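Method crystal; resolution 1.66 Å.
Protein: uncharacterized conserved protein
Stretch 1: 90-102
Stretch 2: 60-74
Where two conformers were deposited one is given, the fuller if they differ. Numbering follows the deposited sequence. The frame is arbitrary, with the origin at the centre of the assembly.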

# COMPACT_ATOMS: atom_id res chain seq x y z
N ALA A 90 5.83 -8.82 23.97
CA ALA A 90 5.87 -8.51 25.39
C ALA A 90 5.13 -7.22 25.72
O ALA A 90 4.51 -7.11 26.78
CB ALA A 90 7.32 -8.43 25.88
N ARG A 91 5.19 -6.24 24.82
CA ARG A 91 4.54 -4.94 25.05
C ARG A 91 3.16 -4.81 24.40
O ARG A 91 2.63 -3.71 24.29
CB ARG A 91 5.43 -3.81 24.52
CG ARG A 91 6.74 -3.59 25.26
CD ARG A 91 7.59 -2.58 24.50
NE ARG A 91 8.81 -2.19 25.20
CZ ARG A 91 8.95 -1.07 25.90
NH1 ARG A 91 7.94 -0.22 26.00
NH2 ARG A 91 10.10 -0.81 26.50
N ALA A 92 2.58 -5.93 23.99
CA ALA A 92 1.32 -5.93 23.23
C ALA A 92 0.24 -5.01 23.81
O ALA A 92 -0.42 -4.28 23.08
CB ALA A 92 0.78 -7.34 23.09
N ALA A 93 0.08 -5.05 25.13
CA ALA A 93 -0.99 -4.32 25.80
C ALA A 93 -0.80 -2.80 25.85
O ALA A 93 -1.75 -2.07 26.15
CB ALA A 93 -1.21 -4.88 27.21
N GLN A 94 0.40 -2.32 25.55
CA GLN A 94 0.61 -0.88 25.63
C GLN A 94 0.23 -0.16 24.33
O GLN A 94 0.07 1.05 24.32
CB GLN A 94 2.05 -0.55 26.05
CG GLN A 94 3.10 -0.87 25.03
CD GLN A 94 4.49 -0.93 25.64
OE1 GLN A 94 5.45 -0.44 25.06
NE2 GLN A 94 4.59 -1.52 26.83
N PHE A 95 0.04 -0.93 23.26
CA PHE A 95 -0.37 -0.34 22.00
C PHE A 95 -1.88 -0.21 21.92
O PHE A 95 -2.61 -1.04 22.46
CB PHE A 95 0.13 -1.17 20.81
CG PHE A 95 1.61 -1.43 20.83
CD1 PHE A 95 2.51 -0.38 20.67
CD2 PHE A 95 2.10 -2.71 21.00
CE1 PHE A 95 3.88 -0.61 20.69
CE2 PHE A 95 3.47 -2.95 21.02
CZ PHE A 95 4.36 -1.90 20.86
N ARG A 96 -2.34 0.85 21.26
CA ARG A 96 -3.76 1.01 21.01
C ARG A 96 -4.10 0.49 19.62
O ARG A 96 -5.24 0.14 19.33
CB ARG A 96 -4.17 2.48 21.12
CG ARG A 96 -5.56 2.77 20.59
CD ARG A 96 -5.96 4.22 20.79
NE ARG A 96 -7.23 4.54 20.16
CZ ARG A 96 -8.41 4.16 20.64
NH1 ARG A 96 -8.48 3.44 21.75
NH2 ARG A 96 -9.53 4.49 20.00
N TRP A 97 -3.09 0.43 18.76
CA TRP A 97 -3.34 0.11 17.37
C TRP A 97 -2.04 -0.27 16.68
O TRP A 97 -1.01 0.36 16.89
CB TRP A 97 -3.95 1.34 16.70
CG TRP A 97 -4.29 1.22 15.25
CD1 TRP A 97 -5.49 0.87 14.71
CD2 TRP A 97 -3.42 1.50 14.14
NE1 TRP A 97 -5.42 0.90 13.33
CE2 TRP A 97 -4.16 1.28 12.96
CE3 TRP A 97 -2.09 1.90 14.04
CZ2 TRP A 97 -3.61 1.46 11.69
CZ3 TRP A 97 -1.54 2.07 12.77
CH2 TRP A 97 -2.30 1.85 11.62
N VAL A 98 -2.10 -1.34 15.90
CA VAL A 98 -0.98 -1.74 15.05
C VAL A 98 -1.50 -1.97 13.64
O VAL A 98 -2.49 -2.67 13.44
CB VAL A 98 -0.31 -3.03 15.56
CG1 VAL A 98 0.71 -3.53 14.55
CG2 VAL A 98 0.32 -2.80 16.94
N GLY A 99 -0.83 -1.38 12.65
CA GLY A 99 -1.25 -1.58 11.28
C GLY A 99 -0.15 -2.23 10.45
O GLY A 99 0.96 -1.71 10.39
N TYR A 100 -0.46 -3.37 9.84
CA TYR A 100 0.45 -3.99 8.90
C TYR A 100 -0.01 -3.72 7.48
O TYR A 100 -1.14 -4.06 7.12
CB TYR A 100 0.57 -5.50 9.12
CG TYR A 100 1.45 -6.17 8.08
CD1 TYR A 100 2.82 -5.95 8.06
CD2 TYR A 100 0.90 -7.00 7.11
CE1 TYR A 100 3.63 -6.53 7.11
CE2 TYR A 100 1.70 -7.59 6.15
CZ TYR A 100 3.06 -7.36 6.16
OH TYR A 100 3.86 -7.94 5.20
N LEU A 101 0.84 -3.09 6.68
CA LEU A 101 0.52 -2.87 5.28
C LEU A 101 0.86 -4.12 4.46
O LEU A 101 2.03 -4.52 4.38
CB LEU A 101 1.22 -1.63 4.73
CG LEU A 101 0.89 -0.31 5.45
CD1 LEU A 101 1.57 0.87 4.75
CD2 LEU A 101 -0.62 -0.08 5.54
N SER A 102 -0.17 -4.72 3.88
CA SER A 102 -0.03 -5.91 3.07
C SER A 102 -0.37 -5.53 1.63
O SER A 102 -0.36 -4.35 1.29
CB SER A 102 -0.97 -7.02 3.57
OG SER A 102 -0.69 -8.26 2.94
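Stretch 2, residues 60-74: SLDGVTHLLISTAPD

Neighbouring parallel β-strands are held together by a simple rule: in a parallel pair, alternate residues of one strand each hydrogen-bond the two residues flanking their partner, and the partner's own N and O take no part in that seam. The pairing of residues 60-74 with residues 90-102 illustrates it, with a loop leading into the strand and another leaving it.

Stretch 2 begins as loop. The amide N of Asp-62 bonds Ser-60 OG at 3.2 Å, and a type II turn runs from Leu-61 to Val-64, closed by a bond from Val-64 N to Leu-61 O (3.2 Å). Gly-63 has a phi of 75°, a value that favours glycine. Leu-61 points toward stretch 1, and its CB lies over one face of the Arg-91 guanidinium, 3.6 Å from Arg-91 CD. Val-64, extended at -79/126, brings CG1 to 3.9 Å from Phe-95 CE1.

The CA-to-CB bond of Thr-65 points away from stretch 1, yet its carbonyl starts the ladder: Arg-96 N donates to Thr-65 O at 2.8 Å. Its hydroxyl OG1 lies 2.6 Å from His-66 ND1 in a hydrogen bond whose donor could be either group.

From His-66 to Ile-69 the chain is a β-strand, parallel to strand 97-102, with axes 4.7 Å apart at closest approach and only 3° between their directions. His-66 pairs with Trp-97, and its CD2 packs 3.5 Å from Trp-97 CB. Leu-67, opposite Val-98, bonds with both its backbone groups: Leu-67 N donates to Trp-97 O (3.1 Å), and Leu-67 O accepts from Gly-99 N (2.8 Å). On the face opposite His-66, Leu-67 CD2 sits over the Phe-95 ring, 4.1 Å from its centroid, and Leu-67 CB meets Val-98 CG2 at 3.8 Å.

Leu-68 returns to the His-66 face, opposite Gly-99. A CB on that glycine would clash with Trp-97 CH2, and Leu-68 CD1 lies at the edge of the same indole, 4.1 Å from CH2. Ile-69 repeats the pattern of Leu-67: Ile-69 N donates to Gly-99 O at 2.9 Å and Ile-69 O accepts from Leu-101 N at 3.0 Å, while Ile-69 CG2 touches the edge of the Tyr-100 ring, 3.8 Å from Tyr-100 CD1.

Beyond the strand, Ser-70 directs CB away, although its OG is 3.4 Å from Leu-101 CD1. Water then replaces direct pairing: one molecule bridges Thr-71 O and Tyr-100 OH, at 2.8 Å from each. Pro-73 CD approaches Tyr-100 OH at 4.0 Å, the last contact before Asp-74 passes out of reach.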

# COMPACT_ATOMS: atom_id res chain seq x y z
N SER A 60 13.52 2.38 19.85
CA SER A 60 12.90 2.26 21.16
C SER A 60 11.38 2.19 21.07
O SER A 60 10.76 2.86 20.24
CB SER A 60 13.29 3.42 22.06
OG SER A 60 12.63 3.32 23.31
N LEU A 61 10.77 1.38 21.94
CA LEU A 61 9.32 1.23 21.96
C LEU A 61 8.72 2.01 23.12
O LEU A 61 7.51 2.00 23.32
CB LEU A 61 8.92 -0.24 22.05
CG LEU A 61 9.21 -1.08 20.81
CD1 LEU A 61 8.96 -2.56 21.07
CD2 LEU A 61 8.37 -0.59 19.64
N ASP A 62 9.57 2.69 23.89
CA ASP A 62 9.09 3.46 25.02
C ASP A 62 8.18 4.59 24.58
O ASP A 62 8.53 5.40 23.71
CB ASP A 62 10.25 4.04 25.84
CG ASP A 62 9.76 4.75 27.09
OD1 ASP A 62 9.07 4.10 27.91
OD2 ASP A 62 10.05 5.96 27.25
N GLY A 63 7.00 4.66 25.20
CA GLY A 63 6.04 5.70 24.90
C GLY A 63 5.30 5.54 23.58
O GLY A 63 4.49 6.39 23.22
N VAL A 64 5.57 4.45 22.87
CA VAL A 64 4.91 4.21 21.59
C VAL A 64 3.50 3.65 21.78
O VAL A 64 3.31 2.64 22.48
CB VAL A 64 5.72 3.24 20.70
CG1 VAL A 64 4.93 2.90 19.44
CG2 VAL A 64 7.07 3.84 20.35
N THR A 65 2.51 4.30 21.17
CA THR A 65 1.11 3.88 21.30
C THR A 65 0.59 3.22 20.02
O THR A 65 -0.33 2.40 20.05
CB THR A 65 0.18 5.07 21.66
OG1 THR A 65 0.26 6.08 20.64
CG2 THR A 65 0.57 5.68 22.99
N HIS A 66 1.20 3.57 18.90
CA HIS A 66 0.75 3.07 17.61
C HIS A 66 1.95 2.56 16.82
O HIS A 66 3.01 3.19 16.83
CB HIS A 66 0.05 4.18 16.83
CG HIS A 66 -1.24 4.64 17.45
ND1 HIS A 66 -1.30 5.32 18.65
CD2 HIS A 66 -2.52 4.52 17.03
CE1 HIS A 66 -2.56 5.59 18.94
NE2 HIS A 66 -3.32 5.11 17.97
N LEU A 67 1.77 1.42 16.16
CA LEU A 67 2.78 0.86 15.26
C LEU A 67 2.26 0.80 13.83
O LEU A 67 1.14 0.36 13.59
CB LEU A 67 3.14 -0.56 15.71
CG LEU A 67 4.51 -0.87 16.31
CD1 LEU A 67 4.98 0.24 17.23
CD2 LEU A 67 4.48 -2.22 17.03
N LEU A 68 3.08 1.23 12.89
CA LEU A 68 2.77 1.06 11.47
C LEU A 68 3.93 0.34 10.79
O LEU A 68 5.10 0.64 11.06
CB LEU A 68 2.50 2.41 10.81
CG LEU A 68 2.21 2.36 9.30
CD1 LEU A 68 0.89 1.64 9.01
CD2 LEU A 68 2.21 3.76 8.69
N ILE A 69 3.62 -0.61 9.92
CA ILE A 69 4.65 -1.41 9.25
C ILE A 69 4.51 -1.35 7.74
O ILE A 69 3.53 -1.86 7.18
CB ILE A 69 4.55 -2.89 9.66
CG1 ILE A 69 4.47 -3.02 11.19
CG2 ILE A 69 5.71 -3.69 9.07
CD1 ILE A 69 5.75 -2.70 11.90
N SER A 70 5.49 -0.74 7.07
CA SER A 70 5.51 -0.66 5.61
C SER A 70 6.59 -1.57 5.03
O SER A 70 6.78 -1.63 3.82
CB SER A 70 5.79 0.78 5.15
OG SER A 70 4.75 1.67 5.53
N THR A 71 7.30 -2.28 5.90
CA THR A 71 8.46 -3.07 5.48
C THR A 71 8.06 -4.34 4.74
O THR A 71 7.30 -5.14 5.25
CB THR A 71 9.33 -3.45 6.70
OG1 THR A 71 8.57 -4.27 7.59
CG2 THR A 71 9.79 -2.20 7.43
N ALA A 72 8.58 -4.51 3.52
CA ALA A 72 8.28 -5.69 2.72
C ALA A 72 8.86 -6.97 3.34
O ALA A 72 9.90 -6.93 3.99
CB ALA A 72 8.81 -5.52 1.30
N PRO A 73 8.19 -8.11 3.12
CA PRO A 73 8.68 -9.38 3.66
C PRO A 73 9.75 -10.00 2.78
O PRO A 73 9.94 -9.57 1.64
CB PRO A 73 7.43 -10.26 3.62
CG PRO A 73 6.67 -9.72 2.46
CD PRO A 73 6.82 -8.24 2.60
N ASP A 74 10.47 -10.97 3.33
CA ASP A 74 11.38 -11.80 2.56
C ASP A 74 10.96 -13.25 2.75
O ASP A 74 9.91 -13.51 3.34
CB ASP A 74 12.83 -11.59 3.02
CG ASP A 74 13.01 -11.80 4.51
OD1 ASP A 74 12.21 -12.54 5.12
OD2 ASP A 74 13.95 -11.22 5.08
O HOH W 1 6.56 -7.72 5.95
O HOH W 2 4.58 -3.81 4.65